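Local coordinates for Alr1585 protein (Nostoc sp., PDB 5C2I) that probably uses its bound heme and hydrogen peroxide to oxidise dyes and other substrates, as a dye-decolorizing (DyP-type) peroxidase that assembles as a tetramer, at residues T415-L420 and G426-P431; T334-D339 and S402-P407. The protein carries 1 engineered substitution. All coordinates share one frame; numbering follows the deposited sequence.

Interaction 1: residues T415-L420 and G426-P431. With HEM (protoporphyrin IX containing Fe), chain E.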
ATOM      1  N   THR A 415      26.173 -15.787 -35.934  1.00 21.24           N
ATOM      2  CA  THR A 415      25.431 -15.002 -34.942  1.00 20.27           C
ATOM      3  C   THR A 415      25.138 -15.819 -33.690  1.00 19.55           C
ATOM      4  O   THR A 415      25.246 -15.326 -32.556  1.00 19.48           O
ATOM      5  CB  THR A 415      24.109 -14.497 -35.537  1.00 19.67           C
ATOM      6  OG1 THR A 415      24.417 -13.628 -36.648  1.00 20.16           O
ATOM      7  CG2 THR A 415      23.287 -13.750 -34.487  1.00 19.05           C
ATOM      8  N   GLY A 416      24.819 -17.097 -33.904  1.00 20.00           N
ATOM      9  CA  GLY A 416      24.454 -17.988 -32.813  1.00 19.50           C
ATOM     10  C   GLY A 416      22.961 -17.895 -32.572  1.00 19.06           C
ATOM     11  O   GLY A 416      22.287 -17.011 -33.087  1.00 18.24           O
ATOM     12  N   PRO A 417      22.428 -18.816 -31.768  1.00 18.70           N
ATOM     13  CA  PRO A 417      21.013 -18.752 -31.428  1.00 18.13           C
ATOM     14  C   PRO A 417      20.675 -17.553 -30.544  1.00 17.50           C
ATOM     15  O   PRO A 417      21.542 -17.028 -29.827  1.00 16.36           O
ATOM     16  CB  PRO A 417      20.770 -20.062 -30.680  1.00 18.97           C
ATOM     17  CG  PRO A 417      22.122 -20.523 -30.217  1.00 19.61           C
ATOM     18  CD  PRO A 417      23.135 -19.930 -31.129  1.00 19.86           C
ATOM     19  N   ASP A 418      19.401 -17.135 -30.601  1.00 16.56           N
ATOM     20  CA  ASP A 418      18.834 -16.219 -29.607  1.00 16.60           C
ATOM     21  C   ASP A 418      19.148 -16.783 -28.199  1.00 17.65           C
ATOM     22  O   ASP A 418      18.797 -17.925 -27.934  1.00 18.35           O
ATOM     23  CB  ASP A 418      17.321 -16.168 -29.875  1.00 15.92           C
ATOM     24  CG  ASP A 418      16.549 -15.257 -28.948  1.00 16.22           C
ATOM     25  OD1 ASP A 418      16.794 -15.239 -27.712  1.00 16.28           O
ATOM     26  OD2 ASP A 418      15.624 -14.599 -29.493  1.00 16.09           O
ATOM     27  N   PRO A 419      19.894 -16.024 -27.327  1.00 18.74           N
ATOM     28  CA  PRO A 419      20.336 -16.595 -26.041  1.00 19.69           C
ATOM     29  C   PRO A 419      19.207 -16.708 -25.029  1.00 19.88           C
ATOM     30  O   PRO A 419      19.309 -17.465 -24.060  1.00 20.66           O
ATOM     31  CB  PRO A 419      21.372 -15.584 -25.546  1.00 19.80           C
ATOM     32  CG  PRO A 419      20.890 -14.291 -26.141  1.00 19.20           C
ATOM     33  CD  PRO A 419      20.424 -14.667 -27.521  1.00 18.81           C
ATOM     34  N   LEU A 420      18.088 -16.044 -25.312  1.00 19.26           N
ATOM     35  CA  LEU A 420      16.919 -16.161 -24.466  1.00 18.15           C
ATOM     36  C   LEU A 420      16.056 -17.364 -24.808  1.00 18.53           C
ATOM     37  O   LEU A 420      15.725 -18.141 -23.925  1.00 18.94           O
ATOM     38  CB  LEU A 420      16.098 -14.847 -24.589  1.00 19.19           C
ATOM     39  CG  LEU A 420      15.022 -14.621 -23.548  1.00 18.97           C
ATOM     40  CD1 LEU A 420      15.635 -14.464 -22.161  1.00 20.70           C
ATOM     41  CD2 LEU A 420      14.172 -13.386 -23.896  1.00 19.72           C
ATOM     42  N   GLY A 426      23.704 -22.274 -27.816  1.00 20.03           N
ATOM     43  CA  GLY A 426      24.989 -22.226 -28.522  1.00 20.85           C
ATOM     44  C   GLY A 426      25.820 -21.002 -28.179  1.00 21.15           C
ATOM     45  O   GLY A 426      25.831 -20.534 -27.025  1.00 21.08           O
ATOM     46  N   THR A 427      26.570 -20.522 -29.172  1.00 20.91           N
ATOM     47  CA  THR A 427      27.621 -19.574 -28.937  1.00 21.27           C
ATOM     48  C   THR A 427      27.208 -18.218 -29.503  1.00 21.30           C
ATOM     49  O   THR A 427      26.861 -18.133 -30.649  1.00 21.76           O
ATOM     50  CB  THR A 427      28.911 -20.006 -29.633  1.00 21.64           C
ATOM     51  OG1 THR A 427      29.233 -21.332 -29.219  1.00 22.44           O
ATOM     52  CG2 THR A 427      30.074 -19.060 -29.293  1.00 22.01           C
ATOM     53  N   GLN A 428      27.300 -17.177 -28.681  1.00 21.60           N
ATOM     54  CA  GLN A 428      27.149 -15.793 -29.155  1.00 20.94           C
ATOM     55  C   GLN A 428      28.456 -15.035 -29.044  1.00 22.33           C
ATOM     56  O   GLN A 428      29.351 -15.392 -28.258  1.00 22.60           O
ATOM     57  CB  GLN A 428      26.051 -15.075 -28.359  1.00 20.01           C
ATOM     58  CG  GLN A 428      24.677 -15.713 -28.473  1.00 19.35           C
ATOM     59  CD  GLN A 428      24.494 -16.876 -27.520  1.00 19.57           C
ATOM     60  OE1 GLN A 428      25.132 -16.954 -26.457  1.00 19.34           O
ATOM     61  NE2 GLN A 428      23.589 -17.774 -27.877  1.00 19.49           N
ATOM     62  N   LYS A 429      28.578 -13.990 -29.855  1.00 22.66           N
ATOM     63  CA  LYS A 429      29.713 -13.065 -29.797  1.00 24.04           C
ATOM     64  C   LYS A 429      29.227 -11.756 -29.203  1.00 23.74           C
ATOM     65  O   LYS A 429      28.296 -11.163 -29.723  1.00 22.58           O
ATOM     66  CB  LYS A 429      30.255 -12.820 -31.201  1.00 25.94           C
ATOM     67  CG  LYS A 429      30.875 -14.080 -31.804  1.00 28.33           C
ATOM     68  CD  LYS A 429      31.552 -13.805 -33.133  1.00 32.00           C
ATOM     69  CE  LYS A 429      30.549 -13.627 -34.237  1.00 34.19           C
ATOM     70  NZ  LYS A 429      31.210 -13.856 -35.541  1.00 37.62           N
ATOM     71  N   TRP A 430      29.857 -11.331 -28.124  1.00 23.54           N
ATOM     72  CA  TRP A 430      29.415 -10.190 -27.325  1.00 23.09           C
ATOM     73  C   TRP A 430      30.423  -9.060 -27.449  1.00 24.08           C
ATOM     74  O   TRP A 430      31.639  -9.298 -27.320  1.00 24.01           O
ATOM     75  CB  TRP A 430      29.277 -10.631 -25.868  1.00 22.57           C
ATOM     76  CG  TRP A 430      28.436 -11.873 -25.737  1.00 21.31           C
ATOM     77  CD1 TRP A 430      28.828 -13.152 -25.970  1.00 22.19           C
ATOM     78  CD2 TRP A 430      27.059 -11.952 -25.359  1.00 20.70           C
ATOM     79  NE1 TRP A 430      27.802 -14.031 -25.727  1.00 20.72           N
ATOM     80  CE2 TRP A 430      26.694 -13.318 -25.377  1.00 20.18           C
ATOM     81  CE3 TRP A 430      26.093 -11.005 -24.988  1.00 19.35           C
ATOM     82  CZ2 TRP A 430      25.397 -13.752 -25.052  1.00 19.09           C
ATOM     83  CZ3 TRP A 430      24.834 -11.424 -24.672  1.00 18.38           C
ATOM     84  CH2 TRP A 430      24.487 -12.791 -24.693  1.00 18.80           C
ATOM     85  N   PRO A 431      29.944  -7.829 -27.700  1.00 23.62           N
ATOM     86  CA  PRO A 431      30.883  -6.715 -27.786  1.00 24.33           C
ATOM     87  C   PRO A 431      31.481  -6.405 -26.416  1.00 26.18           C
ATOM     88  O   PRO A 431      30.760  -6.297 -25.443  1.00 25.39           O
ATOM     89  CB  PRO A 431      30.016  -5.552 -28.313  1.00 24.14           C
ATOM     90  CG  PRO A 431      28.808  -6.218 -28.953  1.00 23.73           C
ATOM     91  CD  PRO A 431      28.574  -7.411 -28.043  1.00 23.07           C
TER
HETATM   92  CHA HEM E 501      10.072  -9.075 -27.203  1.00 13.30           C
HETATM   93  CHB HEM E 501      10.949 -11.732 -23.275  1.00 13.49           C
HETATM   94  CHC HEM E 501       9.547 -15.697 -25.670  1.00 13.80           C
HETATM   95  CHD HEM E 501       8.927 -13.043 -29.638  1.00 14.48           C
HETATM   96  C1A HEM E 501      10.454  -9.456 -25.927  1.00 13.20           C
HETATM   97  C2A HEM E 501      10.976  -8.578 -24.931  1.00 14.07           C
HETATM   98  C3A HEM E 501      11.220  -9.326 -23.834  1.00 13.10           C
HETATM   99  C4A HEM E 501      10.828 -10.649 -24.140  1.00 13.58           C
HETATM  100  CMA HEM E 501      11.745  -8.868 -22.500  1.00 13.61           C
HETATM  101  CAA HEM E 501      11.221  -7.067 -25.051  1.00 12.77           C
HETATM  102  CBA HEM E 501      10.062  -6.127 -24.710  1.00 14.05           C
HETATM  103  CGA HEM E 501       8.918  -6.404 -25.647  1.00 14.47           C
HETATM  104  O1A HEM E 501       8.858  -5.888 -26.801  1.00 15.91           O
HETATM  105  O2A HEM E 501       8.025  -7.163 -25.265  1.00 14.08           O
HETATM  106  C1B HEM E 501      10.590 -13.040 -23.599  1.00 15.15           C
HETATM  107  C2B HEM E 501      10.644 -14.142 -22.677  1.00 14.99           C
HETATM  108  C3B HEM E 501      10.222 -15.223 -23.315  1.00 14.60           C
HETATM  109  C4B HEM E 501       9.960 -14.789 -24.689  1.00 14.65           C
HETATM  110  CMB HEM E 501      11.066 -14.040 -21.253  1.00 15.31           C
HETATM  111  CAB HEM E 501      10.000 -16.616 -22.853  1.00 14.62           C
HETATM  112  CBB HEM E 501       9.764 -16.955 -21.573  1.00 15.38           C
HETATM  113  C1C HEM E 501       9.297 -15.335 -27.004  1.00 14.78           C
HETATM  114  C2C HEM E 501       9.037 -16.201 -28.046  1.00 14.43           C
HETATM  115  C3C HEM E 501       8.886 -15.441 -29.177  1.00 15.31           C
HETATM  116  C4C HEM E 501       9.034 -14.103 -28.792  1.00 14.56           C
HETATM  117  CMC HEM E 501       8.875 -17.692 -27.986  1.00 14.55           C
HETATM  118  CAC HEM E 501       8.648 -15.858 -30.558  1.00 14.88           C
HETATM  119  CBC HEM E 501       9.013 -16.969 -31.149  1.00 16.19           C
HETATM  120  C1D HEM E 501       9.088 -11.728 -29.208  1.00 14.38           C
HETATM  121  C2D HEM E 501       8.883 -10.609 -30.121  1.00 14.19           C
HETATM  122  C3D HEM E 501       9.243  -9.511 -29.471  1.00 13.83           C
HETATM  123  C4D HEM E 501       9.620  -9.984 -28.121  1.00 13.39           C
HETATM  124  CMD HEM E 501       8.387 -10.651 -31.557  1.00 15.72           C
HETATM  125  CAD HEM E 501       9.167  -8.105 -29.992  1.00 14.08           C
HETATM  126  CBD HEM E 501      10.409  -7.680 -30.784  1.00 14.24           C
HETATM  127  CGD HEM E 501      10.223  -6.289 -31.297  1.00 13.43           C
HETATM  128  O1D HEM E 501      11.094  -5.476 -30.999  1.00 13.40           O
HETATM  129  O2D HEM E 501       9.223  -5.943 -32.015  1.00 15.31           O
HETATM  130  NA  HEM E 501      10.441 -10.735 -25.456  1.00 13.41           N
HETATM  131  NB  HEM E 501      10.259 -13.492 -24.767  1.00 13.87           N
HETATM  132  NC  HEM E 501       9.393 -14.059 -27.474  1.00 14.08           N
HETATM  133  ND  HEM E 501       9.603 -11.325 -28.044  1.00 13.68           N
HETATM  134 FE   HEM E 501       9.951 -12.382 -26.469  1.00 15.06          FE
HETATM  135  O   HOH W   1      26.598 -13.170 -31.650  1.00 19.32           O
HETATM  136  O   HOH W   2       7.710 -12.333 -25.802  1.00 20.81           O
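G416 and Q428 have the closest CA atoms of the two segments 415-420 and 426-431, 5.0 Å apart, and G416 CA lies 3.2 Å from T427 O in a CA-H...O contact. A CB on G416 would collide with that same oxygen. Beside this, water 1 bridges the backbones, donating to T415 O at 2.7 Å and accepting from K429 N at 2.8 Å.

Among side chains, Q428 does the polar work. A bend at chi2 (83°) turns its amide toward the other segment, where NE2 donates to P417 O over 2.9 Å (N-H...O 152°), tilted 29° from the carbonyl plane. OE1 accepts from F444 N, so both ends of the amide are engaged and its rotation is fixed. P417 CG rests 3.4 Å from G426 N. P419 lays CB beside the Q428 amide and sends CG to within 4.2 Å of W430 CH2, an oblique approach; the indole NE1 is taken by Y442 O.

At its far end 415-420 reaches the heme: L420 CD2 sits 3.6 Å from HEM C1B, on the side of the iron away from water 2. Two residues earlier, D418 OD1 accepts from L420 N in an Asx turn, while OD2 bonds H330 ND1, consistent with the proximal histidine-aspartate pair of heme peroxidases.

Interaction 2: residues T334-D339 and S402-P407. With HEM (protoporphyrin IX containing Fe), chain E.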
ATOM      1  N   THR A 334      14.055 -11.515 -33.167  1.00 15.03           N
ATOM      2  CA  THR A 334      12.631 -11.698 -33.381  1.00 14.96           C
ATOM      3  C   THR A 334      12.022 -10.571 -34.206  1.00 15.75           C
ATOM      4  O   THR A 334      10.991 -10.778 -34.853  1.00 18.00           O
ATOM      5  CB  THR A 334      11.867 -11.858 -32.056  1.00 14.45           C
ATOM      6  OG1 THR A 334      12.070 -10.699 -31.242  1.00 14.03           O
ATOM      7  CG2 THR A 334      12.298 -13.069 -31.313  1.00 14.62           C
ATOM      8  N   ASN A 335      12.629  -9.386 -34.178  1.00 16.02           N
ATOM      9  CA  ASN A 335      12.215  -8.280 -35.002  1.00 15.98           C
ATOM     10  C   ASN A 335      13.435  -7.573 -35.561  1.00 16.23           C
ATOM     11  O   ASN A 335      14.021  -6.686 -34.927  1.00 17.02           O
ATOM     12  CB  ASN A 335      11.321  -7.290 -34.281  1.00 16.42           C
ATOM     13  CG  ASN A 335      10.820  -6.195 -35.240  1.00 16.74           C
ATOM     14  OD1 ASN A 335      11.225  -6.155 -36.415  1.00 16.81           O
ATOM     15  ND2 ASN A 335      10.001  -5.284 -34.740  1.00 16.95           N
ATOM     16  N   PRO A 336      13.867  -8.001 -36.750  1.00 16.34           N
ATOM     17  CA  PRO A 336      15.114  -7.461 -37.280  1.00 16.93           C
ATOM     18  C   PRO A 336      15.043  -5.985 -37.705  1.00 17.28           C
ATOM     19  O   PRO A 336      16.082  -5.420 -38.067  1.00 18.23           O
ATOM     20  CB  PRO A 336      15.405  -8.381 -38.497  1.00 17.11           C
ATOM     21  CG  PRO A 336      14.678  -9.648 -38.212  1.00 17.13           C
ATOM     22  CD  PRO A 336      13.423  -9.199 -37.487  1.00 16.44           C
ATOM     23  N   ARG A 337      13.832  -5.410 -37.724  1.00 17.15           N
ATOM     24  CA  ARG A 337      13.580  -4.032 -38.143  1.00 17.68           C
ATOM     25  C   ARG A 337      14.350  -3.604 -39.402  1.00 18.51           C
ATOM     26  O   ARG A 337      14.908  -2.488 -39.468  1.00 19.87           O
ATOM     27  CB  ARG A 337      13.857  -3.039 -36.983  1.00 17.20           C
ATOM     28  CG  ARG A 337      13.029  -3.376 -35.758  1.00 16.49           C
ATOM     29  CD  ARG A 337      13.107  -2.318 -34.677  1.00 17.17           C
ATOM     30  NE  ARG A 337      12.339  -2.769 -33.518  1.00 16.85           N
ATOM     31  CZ  ARG A 337      11.541  -2.030 -32.744  1.00 16.79           C
ATOM     32  NH1 ARG A 337      11.357  -0.728 -32.950  1.00 17.12           N
ATOM     33  NH2 ARG A 337      10.949  -2.622 -31.703  1.00 17.21           N
ATOM     34  N   GLY A 338      14.404  -4.494 -40.380  1.00 18.14           N
ATOM     35  CA  GLY A 338      15.105  -4.222 -41.629  1.00 19.27           C
ATOM     36  C   GLY A 338      16.385  -4.983 -41.902  1.00 19.33           C
ATOM     37  O   GLY A 338      16.898  -4.928 -43.042  1.00 20.26           O
ATOM     38  N   ASP A 339      16.953  -5.663 -40.898  1.00 19.32           N
ATOM     39  CA  ASP A 339      18.248  -6.384 -41.143  1.00 20.26           C
ATOM     40  C   ASP A 339      18.133  -7.343 -42.322  1.00 20.51           C
ATOM     41  O   ASP A 339      19.097  -7.496 -43.074  1.00 22.23           O
ATOM     42  CB  ASP A 339      18.728  -7.212 -39.927  1.00 19.87           C
ATOM     43  CG  ASP A 339      19.342  -6.383 -38.834  1.00 19.75           C
ATOM     44  OD1 ASP A 339      19.780  -5.224 -39.069  1.00 19.98           O
ATOM     45  OD2 ASP A 339      19.381  -6.904 -37.686  1.00 20.09           O
ATOM     46  N   SER A 402      11.825 -20.913 -35.708  1.00 17.98           N
ATOM     47  CA  SER A 402      12.642 -21.883 -36.415  1.00 19.09           C
ATOM     48  C   SER A 402      13.669 -21.278 -37.366  1.00 19.43           C
ATOM     49  O   SER A 402      14.745 -21.851 -37.551  1.00 17.75           O
ATOM     50  CB  SER A 402      11.756 -22.922 -37.132  1.00 20.68           C
ATOM     51  OG  SER A 402      11.141 -22.373 -38.293  1.00 23.41           O
ATOM     52  N   ARG A 403      13.340 -20.141 -37.973  1.00 19.14           N
ATOM     53  CA  ARG A 403      14.205 -19.532 -38.986  1.00 20.65           C
ATOM     54  C   ARG A 403      15.011 -18.369 -38.454  1.00 18.78           C
ATOM     55  O   ARG A 403      16.050 -18.005 -39.023  1.00 18.88           O
ATOM     56  CB  ARG A 403      13.362 -19.080 -40.193  1.00 23.45           C
ATOM     57  CG  ARG A 403      12.478 -20.191 -40.791  1.00 28.10           C
ATOM     58  CD  ARG A 403      13.206 -21.023 -41.816  1.00 34.44           C
ATOM     59  NE  ARG A 403      13.687 -20.237 -42.972  1.00 42.93           N
ATOM     60  CZ  ARG A 403      13.084 -20.140 -44.166  1.00 45.37           C
ATOM     61  NH1 ARG A 403      11.940 -20.775 -44.414  1.00 45.19           N
ATOM     62  NH2 ARG A 403      13.637 -19.385 -45.126  1.00 47.05           N
ATOM     63  N   TRP A 404      14.524 -17.717 -37.413  1.00 17.07           N
ATOM     64  CA  TRP A 404      15.195 -16.530 -36.844  1.00 17.02           C
ATOM     65  C   TRP A 404      15.870 -16.824 -35.499  1.00 16.63           C
ATOM     66  O   TRP A 404      17.100 -16.742 -35.393  1.00 17.03           O
ATOM     67  CB  TRP A 404      14.224 -15.350 -36.726  1.00 16.51           C
ATOM     68  CG  TRP A 404      13.834 -14.767 -38.074  1.00 17.12           C
ATOM     69  CD1 TRP A 404      14.344 -15.108 -39.316  1.00 17.14           C
ATOM     70  CD2 TRP A 404      12.929 -13.670 -38.302  1.00 15.99           C
ATOM     71  NE1 TRP A 404      13.759 -14.327 -40.281  1.00 17.47           N
ATOM     72  CE2 TRP A 404      12.906 -13.429 -39.677  1.00 17.04           C
ATOM     73  CE3 TRP A 404      12.143 -12.882 -37.468  1.00 16.30           C
ATOM     74  CZ2 TRP A 404      12.118 -12.396 -40.253  1.00 17.35           C
ATOM     75  CZ3 TRP A 404      11.333 -11.885 -38.031  1.00 16.51           C
ATOM     76  CH2 TRP A 404      11.328 -11.655 -39.405  1.00 16.47           C
ATOM     77  N   ALA A 405      15.089 -17.203 -34.503  1.00 16.04           N
ATOM     78  CA  ALA A 405      15.629 -17.440 -33.171  1.00 15.88           C
ATOM     79  C   ALA A 405      16.628 -18.603 -33.089  1.00 16.36           C
ATOM     80  O   ALA A 405      17.737 -18.438 -32.570  1.00 16.55           O
ATOM     81  CB  ALA A 405      14.513 -17.589 -32.149  1.00 15.60           C
ATOM     82  N   ASN A 406      16.261 -19.759 -33.599  1.00 17.10           N
ATOM     83  CA  ASN A 406      17.105 -20.940 -33.462  1.00 17.94           C
ATOM     84  C   ASN A 406      18.407 -20.939 -34.262  1.00 18.53           C
ATOM     85  O   ASN A 406      19.435 -21.313 -33.717  1.00 19.19           O
ATOM     86  CB  ASN A 406      16.314 -22.205 -33.814  1.00 18.27           C
ATOM     87  CG  ASN A 406      15.188 -22.493 -32.834  1.00 18.11           C
ATOM     88  OD1 ASN A 406      15.063 -21.869 -31.780  1.00 18.73           O
ATOM     89  ND2 ASN A 406      14.362 -23.459 -33.194  1.00 18.06           N
ATOM     90  N   PRO A 407      18.381 -20.513 -35.544  1.00 19.13           N
ATOM     91  CA  PRO A 407      19.573 -20.819 -36.335  1.00 19.54           C
ATOM     92  C   PRO A 407      20.810 -19.993 -35.974  1.00 20.13           C
ATOM     93  O   PRO A 407      20.717 -18.778 -35.724  1.00 18.01           O
ATOM     94  CB  PRO A 407      19.155 -20.476 -37.762  1.00 20.12           C
ATOM     95  CG  PRO A 407      17.659 -20.628 -37.762  1.00 19.68           C
ATOM     96  CD  PRO A 407      17.252 -20.114 -36.409  1.00 18.69           C
TER
HETATM   97  CHA HEM E 501      10.072  -9.075 -27.203  1.00 13.30           C
HETATM   98  CHB HEM E 501      10.949 -11.732 -23.275  1.00 13.49           C
HETATM   99  CHC HEM E 501       9.547 -15.697 -25.670  1.00 13.80           C
HETATM  100  CHD HEM E 501       8.927 -13.043 -29.638  1.00 14.48           C
HETATM  101  C1A HEM E 501      10.454  -9.456 -25.927  1.00 13.20           C
HETATM  102  C2A HEM E 501      10.976  -8.578 -24.931  1.00 14.07           C
HETATM  103  C3A HEM E 501      11.220  -9.326 -23.834  1.00 13.10           C
HETATM  104  C4A HEM E 501      10.828 -10.649 -24.140  1.00 13.58           C
HETATM  105  CMA HEM E 501      11.745  -8.868 -22.500  1.00 13.61           C
HETATM  106  CAA HEM E 501      11.221  -7.067 -25.051  1.00 12.77           C
HETATM  107  CBA HEM E 501      10.062  -6.127 -24.710  1.00 14.05           C
HETATM  108  CGA HEM E 501       8.918  -6.404 -25.647  1.00 14.47           C
HETATM  109  O1A HEM E 501       8.858  -5.888 -26.801  1.00 15.91           O
HETATM  110  O2A HEM E 501       8.025  -7.163 -25.265  1.00 14.08           O
HETATM  111  C1B HEM E 501      10.590 -13.040 -23.599  1.00 15.15           C
HETATM  112  C2B HEM E 501      10.644 -14.142 -22.677  1.00 14.99           C
HETATM  113  C3B HEM E 501      10.222 -15.223 -23.315  1.00 14.60           C
HETATM  114  C4B HEM E 501       9.960 -14.789 -24.689  1.00 14.65           C
HETATM  115  CMB HEM E 501      11.066 -14.040 -21.253  1.00 15.31           C
HETATM  116  CAB HEM E 501      10.000 -16.616 -22.853  1.00 14.62           C
HETATM  117  CBB HEM E 501       9.764 -16.955 -21.573  1.00 15.38           C
HETATM  118  C1C HEM E 501       9.297 -15.335 -27.004  1.00 14.78           C
HETATM  119  C2C HEM E 501       9.037 -16.201 -28.046  1.00 14.43           C
HETATM  120  C3C HEM E 501       8.886 -15.441 -29.177  1.00 15.31           C
HETATM  121  C4C HEM E 501       9.034 -14.103 -28.792  1.00 14.56           C
HETATM  122  CMC HEM E 501       8.875 -17.692 -27.986  1.00 14.55           C
HETATM  123  CAC HEM E 501       8.648 -15.858 -30.558  1.00 14.88           C
HETATM  124  CBC HEM E 501       9.013 -16.969 -31.149  1.00 16.19           C
HETATM  125  C1D HEM E 501       9.088 -11.728 -29.208  1.00 14.38           C
HETATM  126  C2D HEM E 501       8.883 -10.609 -30.121  1.00 14.19           C
HETATM  127  C3D HEM E 501       9.243  -9.511 -29.471  1.00 13.83           C
HETATM  128  C4D HEM E 501       9.620  -9.984 -28.121  1.00 13.39           C
HETATM  129  CMD HEM E 501       8.387 -10.651 -31.557  1.00 15.72           C
HETATM  130  CAD HEM E 501       9.167  -8.105 -29.992  1.00 14.08           C
HETATM  131  CBD HEM E 501      10.409  -7.680 -30.784  1.00 14.24           C
HETATM  132  CGD HEM E 501      10.223  -6.289 -31.297  1.00 13.43           C
HETATM  133  O1D HEM E 501      11.094  -5.476 -30.999  1.00 13.40           O
HETATM  134  O2D HEM E 501       9.223  -5.943 -32.015  1.00 15.31           O
HETATM  135  NA  HEM E 501      10.441 -10.735 -25.456  1.00 13.41           N
HETATM  136  NB  HEM E 501      10.259 -13.492 -24.767  1.00 13.87           N
HETATM  137  NC  HEM E 501       9.393 -14.059 -27.474  1.00 14.08           N
HETATM  138  ND  HEM E 501       9.603 -11.325 -28.044  1.00 13.68           N
HETATM  139 FE   HEM E 501       9.951 -12.382 -26.469  1.00 15.06          FE
HETATM  140  O   HOH W   2       7.710 -12.333 -25.802  1.00 20.81           O
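P336 packs its ring onto W404: CG stands 4.0 Å from the centroid of the six-membered indole ring and only 9° off its normal, a CH-pi contact over the face, and P336 CD comes 3.4 Å from W404 CZ3. The same indole also meets the backbone, for T334 O lies at its edge, 3.4 Å from CZ3.

N335 turns from this contact to the heme. With CG anti to the backbone N (chi1 -175°), its side chain runs alongside a propionate: CB touches HEM CGD at 3.3 Å, CG follows at 3.6 Å from HEM O2D, and ND2 donates to HEM O2D at 2.9 Å. The other branch, OD1, accepts from R337 N at 3.0 Å, forming an Asx turn, with the donor above the carbonyl plane. Replacing N335 with an alanine would probably leave O2D without this donor and R337 N without its side-chain acceptor, loosening the turn that presents the arginine.

R337, extended from CG to NE, reaches the other oxygen of the same propionate with its guanidinium edge-on: NH2 donates to HEM O1D over 2.9 Å at 169°, nearly straight. N312 OD1 and F314 O hold the same guanidinium, positioning it for the carboxylate.

The segment 334-339 thus links helix 330-334 to helix 339-343 through a type I' turn, P336 to D339, while W404 projects from helix 397-405; E357 of helix 350-358 touches both P336 and W404.

Overall arrangement
Interactions 1 and 2 are both buried and border the same heme, their centres 12 Å apart, but interaction 1 includes partly exposed residues such as T427 and K429, whereas all three touching residues of interaction 2 are buried. Their chemistry differs as well: 415-420 and 426-431 are joined by a side-chain amide and a bridging water, while 334-339 and 402-407 meet through a ring face and edge. Cofactor contact is apolar through L420 in the first, and in the second polar through the propionate bonds of N335 and R337, with T334 packing on the porphyrin. The two meet directly, D418 N to A405 O at 2.9 Å, a probable hydrogen bond, and P417 packs against N406, tying the loop to helix 397-405.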